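Local coordinates for ribonuclease J (Methanolobus psychrophilus R15, PDB 5HAB), which probably degrades RNA as an archaeal exoribonuclease of the metallo-beta-lactamase and beta-CASP family, at residues B[29-43]-B[79-93]. The protein carries 1 engineered substitution. Numbering follows the deposited sequence.
With nucleotides of chain D.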
# COMPACT_ATOMS: atom_id res chain seq x y z
N ILE B 29 24.61 12.67 -22.91
CA ILE B 29 24.05 13.82 -22.22
C ILE B 29 22.59 13.57 -21.86
O ILE B 29 21.76 13.34 -22.73
CB ILE B 29 24.19 15.11 -23.06
CG1 ILE B 29 25.66 15.37 -23.40
CG2 ILE B 29 23.63 16.30 -22.29
CD1 ILE B 29 26.09 14.82 -24.75
N ALA B 30 22.31 13.61 -20.56
CA ALA B 30 20.95 13.45 -20.06
C ALA B 30 20.26 14.82 -20.00
O ALA B 30 20.68 15.68 -19.22
CB ALA B 30 20.97 12.79 -18.69
N VAL B 31 19.23 15.02 -20.80
CA VAL B 31 18.61 16.34 -20.85
C VAL B 31 17.31 16.37 -20.07
O VAL B 31 17.10 17.23 -19.21
CB VAL B 31 18.38 16.79 -22.30
CG1 VAL B 31 17.88 18.22 -22.33
CG2 VAL B 31 19.67 16.67 -23.08
N GLY B 32 16.43 15.43 -20.37
CA GLY B 32 15.18 15.30 -19.64
C GLY B 32 14.78 13.85 -19.55
O GLY B 32 15.23 13.02 -20.34
N GLY B 33 13.93 13.52 -18.58
CA GLY B 33 13.45 12.16 -18.42
C GLY B 33 14.38 11.23 -17.66
O GLY B 33 14.15 10.02 -17.62
N TYR B 34 15.42 11.79 -17.06
CA TYR B 34 16.32 11.01 -16.21
C TYR B 34 16.00 11.21 -14.73
O TYR B 34 16.42 10.42 -13.89
CB TYR B 34 17.78 11.37 -16.51
CG TYR B 34 18.25 10.85 -17.86
CD1 TYR B 34 17.83 11.44 -19.04
CD2 TYR B 34 19.11 9.76 -17.93
CE1 TYR B 34 18.26 10.96 -20.26
CE2 TYR B 34 19.54 9.28 -19.15
CZ TYR B 34 19.11 9.88 -20.31
OH TYR B 34 19.54 9.39 -21.53
N ASN B 35 15.26 12.27 -14.41
CA ASN B 35 14.82 12.53 -13.04
C ASN B 35 13.33 12.30 -12.85
O ASN B 35 12.82 12.40 -11.73
CB ASN B 35 15.14 13.96 -12.61
CG ASN B 35 16.62 14.27 -12.66
OD1 ASN B 35 17.40 13.55 -13.29
ND2 ASN B 35 17.02 15.35 -11.99
N GLU B 36 12.63 12.01 -13.94
CA GLU B 36 11.18 11.92 -13.91
C GLU B 36 10.63 11.18 -15.12
O GLU B 36 11.39 10.74 -15.98
CB GLU B 36 10.56 13.32 -13.83
CG GLU B 36 10.82 14.19 -15.06
CD GLU B 36 12.20 14.83 -15.08
OE1 GLU B 36 12.56 15.55 -14.12
OE2 GLU B 36 12.94 14.62 -16.07
N MET B 37 9.31 11.09 -15.19
CA MET B 37 8.64 10.49 -16.34
C MET B 37 8.20 11.58 -17.31
O MET B 37 7.93 12.70 -16.89
CB MET B 37 7.42 9.68 -15.91
CG MET B 37 7.70 8.59 -14.89
SD MET B 37 8.60 7.18 -15.56
CE MET B 37 7.81 6.96 -17.14
N GLY B 38 8.12 11.25 -18.60
CA GLY B 38 7.52 12.16 -19.56
C GLY B 38 8.43 12.94 -20.51
O GLY B 38 8.44 12.68 -21.70
N ARG B 39 9.15 13.93 -19.98
CA ARG B 39 9.89 14.86 -20.84
C ARG B 39 11.25 14.30 -21.29
O ARG B 39 12.30 14.86 -21.00
CB ARG B 39 10.08 16.21 -20.13
CG ARG B 39 10.74 16.16 -18.76
CD ARG B 39 11.22 17.54 -18.33
NE ARG B 39 11.84 17.51 -17.01
CZ ARG B 39 12.27 18.59 -16.36
NH1 ARG B 39 12.15 19.79 -16.92
NH2 ARG B 39 12.83 18.47 -15.16
N ASN B 40 11.22 13.19 -22.01
CA ASN B 40 12.45 12.52 -22.42
C ASN B 40 13.25 13.27 -23.48
O ASN B 40 12.72 13.66 -24.52
CB ASN B 40 12.13 11.12 -22.91
CG ASN B 40 11.49 10.28 -21.83
OD1 ASN B 40 12.14 9.89 -20.87
ND2 ASN B 40 10.20 10.03 -21.97
N MET B 41 14.54 13.44 -23.22
CA MET B 41 15.47 13.93 -24.23
C MET B 41 16.89 13.51 -23.87
O MET B 41 17.38 13.77 -22.76
CB MET B 41 15.38 15.45 -24.36
CG MET B 41 16.32 16.00 -25.43
SD MET B 41 16.28 17.80 -25.64
CE MET B 41 14.61 18.10 -26.14
N THR B 42 17.55 12.87 -24.83
CA THR B 42 18.93 12.45 -24.66
C THR B 42 19.77 13.04 -25.79
O THR B 42 19.25 13.32 -26.85
CB THR B 42 19.05 10.90 -24.64
OG1 THR B 42 18.28 10.38 -23.55
CG2 THR B 42 20.50 10.43 -24.50
N ALA B 43 21.05 13.29 -25.54
CA ALA B 43 21.92 13.76 -26.61
C ALA B 43 23.17 12.89 -26.68
O ALA B 43 23.85 12.70 -25.68
CB ALA B 43 22.29 15.23 -26.41
N ILE B 79 9.70 25.06 -19.74
CA ILE B 79 10.90 24.52 -19.12
C ILE B 79 10.87 24.81 -17.62
O ILE B 79 11.20 23.94 -16.81
CB ILE B 79 12.17 25.07 -19.76
CG1 ILE B 79 12.33 24.51 -21.18
CG2 ILE B 79 13.39 24.69 -18.94
CD1 ILE B 79 13.55 25.04 -21.90
N GLU B 80 10.47 26.02 -17.25
CA GLU B 80 10.35 26.39 -15.84
C GLU B 80 9.31 25.52 -15.13
O GLU B 80 9.47 25.20 -13.95
CB GLU B 80 9.98 27.87 -15.69
CG GLU B 80 11.07 28.84 -16.16
CD GLU B 80 10.63 30.29 -16.11
OE1 GLU B 80 9.66 30.60 -15.38
OE2 GLU B 80 11.26 31.14 -16.78
N MET B 81 8.25 25.13 -15.84
CA MET B 81 7.33 24.13 -15.31
C MET B 81 7.95 22.74 -15.44
O MET B 81 7.92 21.94 -14.51
CB MET B 81 5.99 24.17 -16.04
CG MET B 81 5.36 25.54 -16.16
SD MET B 81 3.65 25.45 -16.72
CE MET B 81 3.75 24.15 -17.94
N GLY B 82 8.49 22.46 -16.63
CA GLY B 82 9.13 21.20 -16.98
C GLY B 82 8.38 19.95 -16.59
O GLY B 82 8.78 19.35 -15.59
N ALA B 83 7.33 19.49 -17.30
CA ALA B 83 6.76 19.88 -18.61
C ALA B 83 7.65 19.51 -19.81
O ALA B 83 7.36 18.51 -20.47
CB ALA B 83 6.38 21.34 -18.66
N ILE B 84 8.66 20.30 -20.15
CA ILE B 84 9.52 19.91 -21.28
C ILE B 84 10.99 19.95 -20.87
O ILE B 84 11.35 20.63 -19.91
CB ILE B 84 9.27 20.78 -22.54
CG1 ILE B 84 9.75 22.22 -22.32
CG2 ILE B 84 7.80 20.72 -22.95
CD1 ILE B 84 9.68 23.06 -23.58
N PRO B 85 11.84 19.22 -21.61
CA PRO B 85 13.24 19.13 -21.18
C PRO B 85 13.98 20.45 -21.25
O PRO B 85 13.77 21.24 -22.17
CB PRO B 85 13.85 18.10 -22.16
CG PRO B 85 12.86 17.94 -23.23
CD PRO B 85 11.53 18.27 -22.69
N ASP B 86 14.84 20.69 -20.26
CA ASP B 86 15.65 21.89 -20.20
C ASP B 86 16.87 21.73 -21.10
O ASP B 86 17.93 21.31 -20.65
CB ASP B 86 16.09 22.16 -18.77
CG ASP B 86 16.80 23.48 -18.61
OD1 ASP B 86 17.04 24.17 -19.62
OD2 ASP B 86 17.12 23.84 -17.46
N ASP B 87 16.71 22.08 -22.37
CA ASP B 87 17.78 21.89 -23.34
C ASP B 87 18.73 23.08 -23.45
O ASP B 87 19.59 23.11 -24.32
CB ASP B 87 17.19 21.56 -24.71
CG ASP B 87 16.49 22.74 -25.34
OD1 ASP B 87 16.08 23.67 -24.61
OD2 ASP B 87 16.35 22.73 -26.58
N THR B 88 18.58 24.07 -22.56
CA THR B 88 19.49 25.20 -22.55
C THR B 88 20.92 24.73 -22.24
O THR B 88 21.89 25.33 -22.70
CB THR B 88 19.07 26.27 -21.51
OG1 THR B 88 19.14 25.72 -20.19
CG2 THR B 88 17.66 26.76 -21.78
N ILE B 89 21.02 23.62 -21.51
CA ILE B 89 22.31 23.01 -21.21
C ILE B 89 23.08 22.65 -22.48
O ILE B 89 24.28 22.43 -22.42
CB ILE B 89 22.16 21.74 -20.35
CG1 ILE B 89 21.49 20.64 -21.17
CG2 ILE B 89 21.39 22.05 -19.07
CD1 ILE B 89 22.12 19.29 -20.98
N MET B 90 22.39 22.57 -23.61
CA MET B 90 23.06 22.20 -24.85
C MET B 90 24.06 23.27 -25.26
O MET B 90 24.93 23.02 -26.09
CB MET B 90 22.04 21.97 -25.98
CG MET B 90 21.14 20.76 -25.76
SD MET B 90 22.04 19.21 -25.62
CE MET B 90 22.68 19.04 -27.29
N ASN B 91 23.96 24.45 -24.65
CA ASN B 91 24.94 25.51 -24.92
C ASN B 91 26.28 25.24 -24.23
O ASN B 91 27.29 25.85 -24.59
CB ASN B 91 24.39 26.86 -24.48
CG ASN B 91 23.14 27.25 -25.24
OD1 ASN B 91 23.04 27.01 -26.44
ND2 ASN B 91 22.18 27.84 -24.54
N GLU B 92 26.30 24.35 -23.25
CA GLU B 92 27.55 23.98 -22.57
C GLU B 92 28.10 22.64 -23.11
O GLU B 92 29.14 22.16 -22.65
CB GLU B 92 27.34 23.92 -21.05
CG GLU B 92 28.62 24.14 -20.21
CD GLU B 92 28.37 24.15 -18.70
OE1 GLU B 92 29.26 23.69 -17.94
OE2 GLU B 92 27.30 24.62 -18.27
N VAL B 93 27.40 22.05 -24.07
CA VAL B 93 27.85 20.78 -24.67
C VAL B 93 28.71 21.09 -25.90
O VAL B 93 28.30 21.83 -26.79
CB VAL B 93 26.66 19.87 -25.06
CG1 VAL B 93 27.17 18.58 -25.71
CG2 VAL B 93 25.81 19.56 -23.83
OP3 A D 1 0.77 0.53 -18.84
P A D 1 2.10 0.93 -19.35
OP1 A D 1 2.07 0.90 -20.83
OP2 A D 1 3.13 0.14 -18.63
O5' A D 1 2.35 2.43 -18.88
C5' A D 1 1.37 3.44 -19.09
C4' A D 1 2.00 4.81 -18.98
O4' A D 1 2.28 5.08 -17.57
C3' A D 1 3.32 4.97 -19.72
O3' A D 1 3.44 6.27 -20.28
C2' A D 1 4.37 4.76 -18.62
O2' A D 1 5.60 5.41 -18.86
C1' A D 1 3.66 5.33 -17.39
N9 A D 1 4.08 4.67 -16.15
C8 A D 1 4.29 3.32 -15.99
N7 A D 1 4.68 2.97 -14.79
C5 A D 1 4.72 4.17 -14.10
C6 A D 1 5.06 4.48 -12.77
N6 A D 1 5.42 3.56 -11.87
N1 A D 1 5.00 5.78 -12.40
C2 A D 1 4.63 6.70 -13.30
N3 A D 1 4.29 6.53 -14.58
C4 A D 1 4.36 5.23 -14.93
O HOH W 1 15.16 18.76 -17.96
O HOH W 2 18.77 19.41 -18.72
O HOH W 3 9.70 17.37 -14.33
O HOH W 4 13.10 22.20 -15.43
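Arg39 reaches across to the 82-86 loop. Its side chain is straight from CG to NE (chi3 179°), which carries the guanidinium past Pro85 to the backbone carbonyls. Arg39 NH1 donates to Ile84 O at 3.2 Å, from above the carbonyl plane. Gly82 O covers one guanidinium face. A water lies over the opposite face and links Val31 O to Asp86 N. At the edge, Glu36 forms a salt bridge, Arg39 NH2 to Glu36 OE1 at 3.1 Å. A weak bond from Arg39 NE to Glu36 OE2 joins these two in fixing the group's rotation.

The 29-43 segment is a beta hairpin in the seven-stranded sheet of the metallo-beta-lactamase domain. A classic beta bulge sets Val31 and Gly32 opposite Met41, whose O accepts from both their backbone N atoms. The Met41 side chain lies across that of Pro85, nearly perpendicular, and Met41 CE presses tightly on Pro85 CG at 3.4 Å. Leu116 of helix 113-116 also packs on both residues. Val31 CG1 rests against Asp86 O at 3.5 Å. Farther along, Ile29 and Ile89 lie alongside each other, pointing opposite ways, with Ile29 CG2 3.6 Å from Ile89 CD1. Ile29 CD1 meets Val93 CG1 tip to tip at 4.0 Å. Ala43 CB touches Met90 CE.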